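Local coordinates for putative HTH-type transcriptional regulator PH0061 (Pyrococcus horikoshii, PDB 2DBB), which probably binds specific DNA sequences and regulates transcription as a member of the AsnC family of helix-turn-helix regulators, at residues E126-I131 with V137-I142; D8-Q13 with D31-T36; S80-V85 with R104-V109; S87-I92 with K96-G101. One frame throughout, in Å; residues are numbered along the deposited sequence.

Contact 1: residues E126-I131 with V137-I142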
# COMPACT_ATOMS: atom_id res chain seq x y z
N GLU B 126 -18.69 -0.86 12.94
CA GLU B 126 -19.22 -1.97 12.16
C GLU B 126 -18.12 -2.99 11.91
O GLU B 126 -18.32 -4.19 12.07
CB GLU B 126 -19.76 -1.49 10.82
CG GLU B 126 -21.02 -0.67 10.90
CD GLU B 126 -21.94 -0.91 9.72
OE1 GLU B 126 -21.46 -0.83 8.57
OE2 GLU B 126 -23.14 -1.19 9.95
N PHE B 127 -16.95 -2.50 11.51
CA PHE B 127 -15.83 -3.39 11.23
C PHE B 127 -15.43 -4.18 12.47
O PHE B 127 -15.23 -5.39 12.41
CB PHE B 127 -14.61 -2.60 10.74
CG PHE B 127 -13.38 -3.45 10.57
CD1 PHE B 127 -13.28 -4.35 9.52
CD2 PHE B 127 -12.36 -3.40 11.51
CE1 PHE B 127 -12.19 -5.19 9.40
CE2 PHE B 127 -11.26 -4.24 11.41
CZ PHE B 127 -11.17 -5.13 10.35
N LEU B 128 -15.31 -3.49 13.60
CA LEU B 128 -14.90 -4.13 14.84
C LEU B 128 -15.85 -5.24 15.30
O LEU B 128 -15.42 -6.20 15.93
CB LEU B 128 -14.72 -3.07 15.94
CG LEU B 128 -13.61 -2.06 15.63
CD1 LEU B 128 -13.57 -0.98 16.69
CD2 LEU B 128 -12.26 -2.77 15.55
N GLN B 129 -17.14 -5.11 14.99
CA GLN B 129 -18.10 -6.14 15.39
C GLN B 129 -17.71 -7.47 14.76
O GLN B 129 -17.99 -8.53 15.30
CB GLN B 129 -19.52 -5.76 14.95
CG GLN B 129 -20.09 -4.56 15.70
CD GLN B 129 -21.54 -4.28 15.33
OE1 GLN B 129 -21.85 -3.97 14.17
NE2 GLN B 129 -22.42 -4.37 16.31
N ARG B 130 -17.04 -7.39 13.61
CA ARG B 130 -16.61 -8.57 12.88
C ARG B 130 -15.36 -9.20 13.48
O ARG B 130 -14.93 -10.27 13.05
CB ARG B 130 -16.36 -8.20 11.42
CG ARG B 130 -17.64 -7.86 10.67
CD ARG B 130 -17.36 -7.02 9.45
NE ARG B 130 -18.55 -6.88 8.61
CZ ARG B 130 -19.06 -7.86 7.88
NH1 ARG B 130 -18.50 -9.06 7.89
NH2 ARG B 130 -20.15 -7.65 7.15
N ILE B 131 -14.77 -8.54 14.47
CA ILE B 131 -13.58 -9.07 15.11
C ILE B 131 -13.93 -9.69 16.45
O ILE B 131 -14.17 -8.98 17.43
CB ILE B 131 -12.52 -7.97 15.33
CG1 ILE B 131 -12.16 -7.33 13.99
CG2 ILE B 131 -11.28 -8.57 15.97
CD1 ILE B 131 -11.20 -6.18 14.11
N VAL B 137 -7.18 -5.02 20.53
CA VAL B 137 -7.46 -4.38 19.27
C VAL B 137 -7.14 -2.89 19.42
O VAL B 137 -7.68 -2.22 20.29
CB VAL B 137 -8.94 -4.52 18.86
CG1 VAL B 137 -9.20 -3.73 17.58
CG2 VAL B 137 -9.29 -5.98 18.65
N GLU B 138 -6.24 -2.39 18.58
CA GLU B 138 -5.86 -0.98 18.62
C GLU B 138 -6.21 -0.35 17.28
O GLU B 138 -5.80 -0.85 16.24
CB GLU B 138 -4.36 -0.82 18.84
CG GLU B 138 -3.85 -1.23 20.19
CD GLU B 138 -4.38 -0.36 21.31
OE1 GLU B 138 -4.86 0.76 21.02
OE2 GLU B 138 -4.31 -0.80 22.47
N VAL B 139 -6.96 0.75 17.31
CA VAL B 139 -7.30 1.44 16.08
C VAL B 139 -6.49 2.74 16.02
O VAL B 139 -6.54 3.55 16.94
CB VAL B 139 -8.79 1.82 16.01
CG1 VAL B 139 -9.07 2.60 14.73
CG2 VAL B 139 -9.66 0.56 16.07
N ILE B 140 -5.73 2.91 14.94
CA ILE B 140 -4.93 4.12 14.76
C ILE B 140 -5.53 4.92 13.61
O ILE B 140 -5.55 4.44 12.47
CB ILE B 140 -3.46 3.82 14.40
CG1 ILE B 140 -2.85 2.83 15.39
CG2 ILE B 140 -2.66 5.12 14.37
CD1 ILE B 140 -2.83 3.32 16.82
N LEU B 141 -6.01 6.12 13.89
CA LEU B 141 -6.57 6.97 12.84
C LEU B 141 -5.38 7.68 12.18
O LEU B 141 -4.53 8.23 12.87
CB LEU B 141 -7.54 7.99 13.43
CG LEU B 141 -8.66 7.40 14.30
CD1 LEU B 141 -9.59 8.50 14.78
CD2 LEU B 141 -9.43 6.36 13.49
N ILE B 142 -5.31 7.64 10.85
CA ILE B 142 -4.19 8.28 10.16
C ILE B 142 -4.50 9.73 9.79
O ILE B 142 -5.30 9.99 8.91
CB ILE B 142 -3.80 7.51 8.88
CG1 ILE B 142 -3.47 6.05 9.23
CG2 ILE B 142 -2.58 8.16 8.22
CD1 ILE B 142 -2.35 5.89 10.26
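Leu128, on helix 117-129, reaches two valines of strand 134-148 with its two methyl branches. CD2 lies 3.8 Å from Val137 CG1, and CD1 points the other way along the strand to come within 4.2 Å of Val139 CG2. The side chains of Leu128 and Val137 pass side by side, pointing opposite ways, and meet through one methyl each. The second methyl of Val137, CG2, is 4.2 Å from CG2 of Ile131, the residue by which the chain has already left the helix. Val137 and Val139 sit two apart on an extended strand and so present the same face to the helix, where beta-branched residues suit the strand backbone. In Leu128, CG lies opposite the carbonyl carbon (chi1 -63°) and carries the fork toward the strand. Further out, Ile124 of the same helix also covers Val139, and Ile131 rests on Ile74 of strand 67-76. The strand itself is held through its backbone, Glu138 pairing with Leu73 and Ile140 with Ile71. With only methyl groups meeting, the contact depends on shape and on the removal of apolar surface from water, at the margin of the helix-sheet interface.

Contact 2: residues D8-Q13 with D31-T36; sequences DRVDMQ and DILNTT
The predicted helix-turn-helix unit of this AsnC-type regulator includes segment 31-36, and here its turn is joined to the preceding helix 9-18. Leu33, where the chain leaves helix 26-32, is the one residue of its segment that makes the contact, and it meets Val10 and Gln13, one helical turn apart on a shared face. Its CD2 branch lies 3.6 Å from Gln13 OE1 and 4.1 Å from Gln13 CB, so the glutamine offers both the root and the amide end of its side chain to one methyl. Extended beyond CG (chi2 175°), the Gln13 chain passes slantwise over the CD2 branch. The other branch, CD1, is 4.3 Å from Val10 CG1, a looser apolar touch. Leucine suits this place because its fork can serve several neighbours: Leu14 and Ile17 of helix 9-18 and Ile40 of helix 37-49 also pack on it.

The start of helix 9-18 is set by Asp8 at the N-cap. Its OD2 accepts from Asp11 N at 3.1 Å, the donor standing 38° out of the carboxylate plane, and more weakly from Val10 N. Arg43 of helix 37-49 makes salt bridges with both Asp8 and Asp11, tying this end to the third helix. Thr36 is in turn an N-cap, its OG1 accepting from Arg39 N as helix 37-49 begins. A leucine at the turn, set among three helices with a capped helix following it, is the arrangement of the compact three-helix winged helix-turn-helix domain, in which helix 37-49 would be the probable recognition helix.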
# COMPACT_ATOMS: atom_id res chain seq x y z
N ASP B 8 15.03 -13.26 -12.67
CA ASP B 8 15.83 -12.64 -13.72
C ASP B 8 16.09 -11.14 -13.50
O ASP B 8 15.21 -10.41 -13.04
CB ASP B 8 15.14 -12.86 -15.07
CG ASP B 8 15.83 -12.14 -16.21
OD1 ASP B 8 16.99 -12.49 -16.52
OD2 ASP B 8 15.21 -11.22 -16.78
N ARG B 9 17.30 -10.69 -13.83
CA ARG B 9 17.69 -9.30 -13.65
C ARG B 9 16.83 -8.29 -14.42
O ARG B 9 16.53 -7.21 -13.91
CB ARG B 9 19.16 -9.10 -14.03
CG ARG B 9 19.70 -7.72 -13.64
CD ARG B 9 21.18 -7.57 -13.98
NE ARG B 9 21.75 -6.33 -13.45
CZ ARG B 9 21.84 -6.04 -12.15
NH1 ARG B 9 21.40 -6.90 -11.24
NH2 ARG B 9 22.37 -4.88 -11.77
N VAL B 10 16.45 -8.64 -15.64
CA VAL B 10 15.62 -7.76 -16.45
C VAL B 10 14.19 -7.72 -15.92
O VAL B 10 13.53 -6.69 -15.99
CB VAL B 10 15.61 -8.21 -17.92
CG1 VAL B 10 14.61 -7.37 -18.72
CG2 VAL B 10 17.00 -8.08 -18.51
N ASP B 11 13.71 -8.84 -15.39
CA ASP B 11 12.36 -8.88 -14.85
C ASP B 11 12.26 -7.93 -13.65
O ASP B 11 11.26 -7.24 -13.49
CB ASP B 11 11.98 -10.30 -14.41
CG ASP B 11 11.79 -11.25 -15.58
OD1 ASP B 11 11.02 -10.91 -16.50
OD2 ASP B 11 12.39 -12.34 -15.56
N MET B 12 13.30 -7.90 -12.82
CA MET B 12 13.28 -7.03 -11.66
C MET B 12 13.28 -5.56 -12.08
O MET B 12 12.57 -4.75 -11.50
CB MET B 12 14.48 -7.31 -10.75
CG MET B 12 14.42 -6.63 -9.38
SD MET B 12 13.02 -7.14 -8.31
CE MET B 12 11.97 -5.73 -8.42
N GLN B 13 14.07 -5.21 -13.09
CA GLN B 13 14.12 -3.83 -13.56
C GLN B 13 12.74 -3.43 -14.05
O GLN B 13 12.24 -2.34 -13.75
CB GLN B 13 15.13 -3.69 -14.70
CG GLN B 13 16.54 -4.13 -14.33
CD GLN B 13 17.49 -4.09 -15.51
OE1 GLN B 13 17.13 -4.45 -16.63
NE2 GLN B 13 18.73 -3.66 -15.27
N ASP B 31 12.52 0.33 -25.31
CA ASP B 31 13.50 1.37 -25.56
C ASP B 31 14.35 1.65 -24.33
O ASP B 31 15.57 1.78 -24.42
CB ASP B 31 12.81 2.66 -26.01
CG ASP B 31 12.21 2.54 -27.39
OD1 ASP B 31 12.60 1.59 -28.11
OD2 ASP B 31 11.36 3.38 -27.76
N ILE B 32 13.70 1.76 -23.18
CA ILE B 32 14.41 2.01 -21.93
C ILE B 32 15.35 0.85 -21.58
O ILE B 32 16.46 1.07 -21.10
CB ILE B 32 13.42 2.21 -20.76
CG1 ILE B 32 12.69 3.55 -20.92
CG2 ILE B 32 14.15 2.13 -19.42
CD1 ILE B 32 11.48 3.72 -20.01
N LEU B 33 14.90 -0.38 -21.85
CA LEU B 33 15.70 -1.56 -21.52
C LEU B 33 16.53 -2.13 -22.66
O LEU B 33 17.11 -3.21 -22.54
CB LEU B 33 14.78 -2.65 -20.93
CG LEU B 33 14.09 -2.27 -19.61
CD1 LEU B 33 13.08 -3.33 -19.22
CD2 LEU B 33 15.14 -2.11 -18.51
N ASN B 34 16.60 -1.40 -23.77
CA ASN B 34 17.38 -1.82 -24.93
C ASN B 34 17.10 -3.27 -25.34
O ASN B 34 18.01 -4.11 -25.39
CB ASN B 34 18.87 -1.63 -24.63
CG ASN B 34 19.75 -1.88 -25.84
OD1 ASN B 34 19.53 -1.31 -26.91
ND2 ASN B 34 20.75 -2.73 -25.67
N THR B 35 15.84 -3.56 -25.62
CA THR B 35 15.42 -4.89 -26.04
C THR B 35 14.26 -4.69 -27.01
O THR B 35 13.99 -3.56 -27.42
CB THR B 35 14.97 -5.74 -24.83
OG1 THR B 35 14.52 -7.02 -25.28
CG2 THR B 35 13.84 -5.05 -24.07
N THR B 36 13.58 -5.76 -27.39
CA THR B 36 12.48 -5.62 -28.32
C THR B 36 11.15 -5.55 -27.59
O THR B 36 11.02 -5.99 -26.45
CB THR B 36 12.42 -6.79 -29.31
OG1 THR B 36 11.95 -7.96 -28.62
CG2 THR B 36 13.80 -7.07 -29.89

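Contact 3: residues S80-V85 with R104-V109; sequences SDADKV and RYNIIV
Ala82 of helix 79-89 lies against the end of Ile107, on strand 107-114, in the tight part of this contact. Ile107 CD1 is 3.8 Å from both CA and CB of Ala82, so the methyl touches the helix backbone as well as the small side chain. Alanine suits the spot because its lack of bulk lets the strand come close: the CA atoms of Ala82 and Ile107 are 7.4 Å apart. An extended outer torsion (chi2 171°) carries CD1 forward to the helix. One turn further on, Val85 CB is 4.4 Å from the same CD1, a slacker fit.

The helix covers one face of the four-stranded antiparallel sheet of this alpha+beta domain, and the strand enters it through a classic beta bulge, with Asn106 and Ile107 both opposite Ile74 of strand 67-76.

Toward the loop at residues 104-106 the contact becomes polar and less buried. Asn106 turns its amide nitrogen toward Ala82, ND2 lying 3.8 Å from CB in plain van der Waals contact. A chi1 of 56° tucks the amide back over its own backbone, while OD1 accepts a hydrogen bond from Ser76 N, which fixes the amide's rotation and leaves ND2 facing Ala82 CB.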
# COMPACT_ATOMS: atom_id res chain seq x y z
N SER B 80 -6.32 -20.36 15.23
CA SER B 80 -7.60 -20.67 14.60
C SER B 80 -8.48 -19.43 14.50
O SER B 80 -9.22 -19.26 13.53
CB SER B 80 -8.34 -21.75 15.40
OG SER B 80 -9.63 -21.98 14.87
N ASP B 81 -8.41 -18.58 15.52
CA ASP B 81 -9.20 -17.36 15.55
C ASP B 81 -8.63 -16.36 14.55
O ASP B 81 -9.38 -15.65 13.89
CB ASP B 81 -9.20 -16.73 16.95
CG ASP B 81 -10.01 -17.54 17.95
OD1 ASP B 81 -10.87 -18.34 17.52
OD2 ASP B 81 -9.79 -17.37 19.17
N ALA B 82 -7.31 -16.31 14.46
CA ALA B 82 -6.65 -15.39 13.54
C ALA B 82 -7.10 -15.66 12.10
O ALA B 82 -7.59 -14.76 11.43
CB ALA B 82 -5.14 -15.55 13.64
N ASP B 83 -6.94 -16.90 11.65
CA ASP B 83 -7.33 -17.27 10.29
C ASP B 83 -8.79 -16.99 10.00
O ASP B 83 -9.14 -16.57 8.90
CB ASP B 83 -7.01 -18.74 10.04
CG ASP B 83 -5.52 -19.01 9.95
OD1 ASP B 83 -4.84 -18.33 9.15
OD2 ASP B 83 -5.03 -19.90 10.67
N LYS B 84 -9.65 -17.23 10.99
CA LYS B 84 -11.08 -16.99 10.82
C LYS B 84 -11.34 -15.50 10.70
O LYS B 84 -12.14 -15.08 9.87
CB LYS B 84 -11.88 -17.57 11.99
CG LYS B 84 -13.38 -17.57 11.75
CD LYS B 84 -14.13 -18.24 12.90
CE LYS B 84 -15.60 -18.47 12.56
NZ LYS B 84 -16.36 -17.20 12.33
N VAL B 85 -10.67 -14.71 11.52
CA VAL B 85 -10.84 -13.26 11.46
C VAL B 85 -10.44 -12.79 10.08
O VAL B 85 -11.15 -12.01 9.44
CB VAL B 85 -9.95 -12.52 12.48
CG1 VAL B 85 -10.07 -11.02 12.27
CG2 VAL B 85 -10.34 -12.89 13.89
N ARG B 104 4.12 -7.81 18.65
CA ARG B 104 3.05 -7.47 19.58
C ARG B 104 1.64 -7.69 19.02
O ARG B 104 0.71 -7.95 19.78
CB ARG B 104 3.18 -6.02 20.06
CG ARG B 104 2.08 -5.65 21.06
CD ARG B 104 2.20 -4.25 21.64
NE ARG B 104 2.98 -4.23 22.88
CZ ARG B 104 2.89 -3.28 23.80
NH1 ARG B 104 2.06 -2.26 23.62
NH2 ARG B 104 3.63 -3.34 24.89
N TYR B 105 1.48 -7.58 17.71
CA TYR B 105 0.18 -7.79 17.07
C TYR B 105 0.38 -8.78 15.93
O TYR B 105 1.31 -8.63 15.13
CB TYR B 105 -0.35 -6.46 16.53
CG TYR B 105 -0.47 -5.40 17.59
CD1 TYR B 105 -1.55 -5.39 18.47
CD2 TYR B 105 0.51 -4.42 17.73
CE1 TYR B 105 -1.64 -4.42 19.47
CE2 TYR B 105 0.43 -3.45 18.73
CZ TYR B 105 -0.65 -3.46 19.59
OH TYR B 105 -0.74 -2.52 20.59
N ASN B 106 -0.47 -9.80 15.85
CA ASN B 106 -0.32 -10.79 14.80
C ASN B 106 -1.14 -10.50 13.54
O ASN B 106 -0.93 -11.12 12.51
CB ASN B 106 -0.61 -12.19 15.35
CG ASN B 106 -1.99 -12.31 15.97
OD1 ASN B 106 -2.30 -11.63 16.94
ND2 ASN B 106 -2.81 -13.20 15.43
N ILE B 107 -2.06 -9.55 13.63
CA ILE B 107 -2.86 -9.18 12.46
C ILE B 107 -2.85 -7.66 12.32
O ILE B 107 -3.13 -6.93 13.27
CB ILE B 107 -4.33 -9.68 12.58
CG1 ILE B 107 -4.34 -11.21 12.76
CG2 ILE B 107 -5.11 -9.33 11.32
CD1 ILE B 107 -5.70 -11.79 13.09
N ILE B 108 -2.50 -7.21 11.12
CA ILE B 108 -2.43 -5.79 10.81
C ILE B 108 -3.37 -5.52 9.65
O ILE B 108 -3.23 -6.12 8.59
CB ILE B 108 -1.01 -5.36 10.38
CG1 ILE B 108 0.01 -5.75 11.46
CG2 ILE B 108 -0.97 -3.85 10.15
CD1 ILE B 108 -0.27 -5.13 12.79
N VAL B 109 -4.31 -4.60 9.86
CA VAL B 109 -5.31 -4.28 8.85
C VAL B 109 -5.37 -2.80 8.50
O VAL B 109 -5.28 -1.95 9.37
CB VAL B 109 -6.71 -4.70 9.33
CG1 VAL B 109 -7.75 -4.40 8.23
CG2 VAL B 109 -6.72 -6.17 9.70

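Contact 4: residues S87-I92 with K96-G101; sequences SEISDI and KSVEKG
A single methyl group, CG2 of Val98, receives both touching residues of segment 87-92: one is apolar, and the other presents a hydroxyl oxygen. Ile89 brings its CD1 to 4.0 Å from Val98 CG2. Ser90 OG stands 4.2 Å from the same methyl, a van der Waals approach, since this oxygen is engaged with Ile86 O one helical turn back. Serine therefore suits this place, being able to hydrogen-bond the helix while lying against an apolar strand residue. Ile89 adopts a less common rotamer, its CG1 branch wedged on the side of CA that faces both backbone neighbours (chi1 64°); the chain then extends so that CD1 reaches the sheet. Just beyond, a type I turn from Ile89 to Ile92 is closed by Ile92 N donating to Ile89 O at 3.0 Å.

Around this point Ile86 covers Val98, and Phe127 of helix 117-129 packs on Ile89. Strand 95-102 is an edge only within its own chain, because residues 97-101 pair antiparallel with a strand of the second subunit. A helix laid on an antiparallel sheet and leading by a short turn into its outer strand is typical of the ferredoxin-like regulatory domain of the Lrp/AsnC family.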
# COMPACT_ATOMS: atom_id res chain seq x y z
N SER B 87 -10.31 -14.43 7.21
CA SER B 87 -11.21 -14.82 6.13
C SER B 87 -12.50 -14.01 6.26
O SER B 87 -13.18 -13.74 5.27
CB SER B 87 -11.53 -16.32 6.20
OG SER B 87 -12.28 -16.64 7.37
N GLU B 88 -12.81 -13.61 7.49
CA GLU B 88 -14.01 -12.82 7.78
C GLU B 88 -13.92 -11.40 7.24
O GLU B 88 -14.90 -10.86 6.74
CB GLU B 88 -14.24 -12.76 9.30
CG GLU B 88 -15.49 -13.47 9.80
CD GLU B 88 -16.78 -12.78 9.36
OE1 GLU B 88 -17.00 -11.61 9.74
OE2 GLU B 88 -17.57 -13.42 8.63
N ILE B 89 -12.74 -10.79 7.33
CA ILE B 89 -12.57 -9.41 6.87
C ILE B 89 -11.95 -9.21 5.49
O ILE B 89 -12.08 -8.14 4.91
CB ILE B 89 -11.73 -8.60 7.88
CG1 ILE B 89 -10.31 -9.18 7.96
CG2 ILE B 89 -12.40 -8.63 9.25
CD1 ILE B 89 -9.37 -8.39 8.84
N SER B 90 -11.27 -10.22 4.97
CA SER B 90 -10.62 -10.09 3.67
C SER B 90 -11.53 -9.75 2.51
O SER B 90 -11.08 -9.21 1.50
CB SER B 90 -9.83 -11.36 3.35
OG SER B 90 -8.70 -11.47 4.20
N ASP B 91 -12.82 -10.06 2.63
CA ASP B 91 -13.77 -9.76 1.56
C ASP B 91 -14.43 -8.40 1.69
O ASP B 91 -15.13 -7.97 0.78
CB ASP B 91 -14.85 -10.84 1.48
CG ASP B 91 -14.29 -12.21 1.19
OD1 ASP B 91 -13.27 -12.30 0.47
OD2 ASP B 91 -14.88 -13.20 1.68
N ILE B 92 -14.23 -7.73 2.83
CA ILE B 92 -14.82 -6.41 3.02
C ILE B 92 -14.13 -5.44 2.08
O ILE B 92 -12.90 -5.37 2.04
CB ILE B 92 -14.66 -5.94 4.46
CG1 ILE B 92 -15.32 -6.94 5.41
CG2 ILE B 92 -15.29 -4.56 4.62
CD1 ILE B 92 -15.13 -6.62 6.88
N LYS B 96 -8.45 -2.55 2.91
CA LYS B 96 -7.45 -2.52 1.85
C LYS B 96 -6.29 -3.51 1.96
O LYS B 96 -5.75 -3.96 0.94
CB LYS B 96 -6.90 -1.09 1.70
CG LYS B 96 -7.99 -0.06 1.40
CD LYS B 96 -8.93 -0.57 0.32
CE LYS B 96 -10.04 0.41 0.01
NZ LYS B 96 -10.97 -0.17 -1.00
N SER B 97 -5.89 -3.84 3.18
CA SER B 97 -4.82 -4.80 3.35
C SER B 97 -4.98 -5.58 4.64
O SER B 97 -5.55 -5.08 5.61
CB SER B 97 -3.44 -4.13 3.31
OG SER B 97 -3.16 -3.41 4.49
N VAL B 98 -4.49 -6.81 4.61
CA VAL B 98 -4.54 -7.70 5.75
C VAL B 98 -3.23 -8.47 5.75
O VAL B 98 -2.84 -9.06 4.74
CB VAL B 98 -5.73 -8.68 5.65
CG1 VAL B 98 -5.74 -9.62 6.85
CG2 VAL B 98 -7.03 -7.89 5.60
N GLU B 99 -2.55 -8.43 6.88
CA GLU B 99 -1.27 -9.08 6.99
C GLU B 99 -1.13 -9.80 8.33
O GLU B 99 -1.72 -9.38 9.33
CB GLU B 99 -0.15 -8.03 6.83
CG GLU B 99 -0.06 -7.43 5.43
CD GLU B 99 0.80 -6.16 5.37
OE1 GLU B 99 0.36 -5.11 5.90
OE2 GLU B 99 1.91 -6.20 4.80
N LYS B 100 -0.37 -10.89 8.33
CA LYS B 100 -0.12 -11.65 9.54
C LYS B 100 1.31 -11.30 9.93
O LYS B 100 2.18 -11.21 9.07
CB LYS B 100 -0.25 -13.15 9.30
CG LYS B 100 -1.63 -13.58 8.80
CD LYS B 100 -1.69 -15.08 8.57
CE LYS B 100 -1.45 -15.83 9.86
NZ LYS B 100 -1.51 -17.30 9.64
N GLY B 101 1.54 -11.09 11.21
CA GLY B 101 2.88 -10.74 11.63
C GLY B 101 3.36 -11.43 12.89
O GLY B 101 2.61 -12.11 13.58

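Contact 2 comes first along the chain and stands apart in the helix-turn-helix region, its centre 34 to 43 Å from those of the others and on the far side of the chain's centre. Contacts 1, 3 and 4 gather within 9 to 12 Å of one another, centre to centre, on one antiparallel sheet. Contacts 3 and 4 share helix 79-89, with contact 4 nested inside the loop closed by contact 3; contact 1 follows, adding helix 117-129, whose Phe127 packs on Ile89 and, just after that helix, Ile92. The second subunit reaches all three, continuing the sheet, and touches contact 2 through Met12; the probable DNA-binding region thus lies well away from the sheet domain.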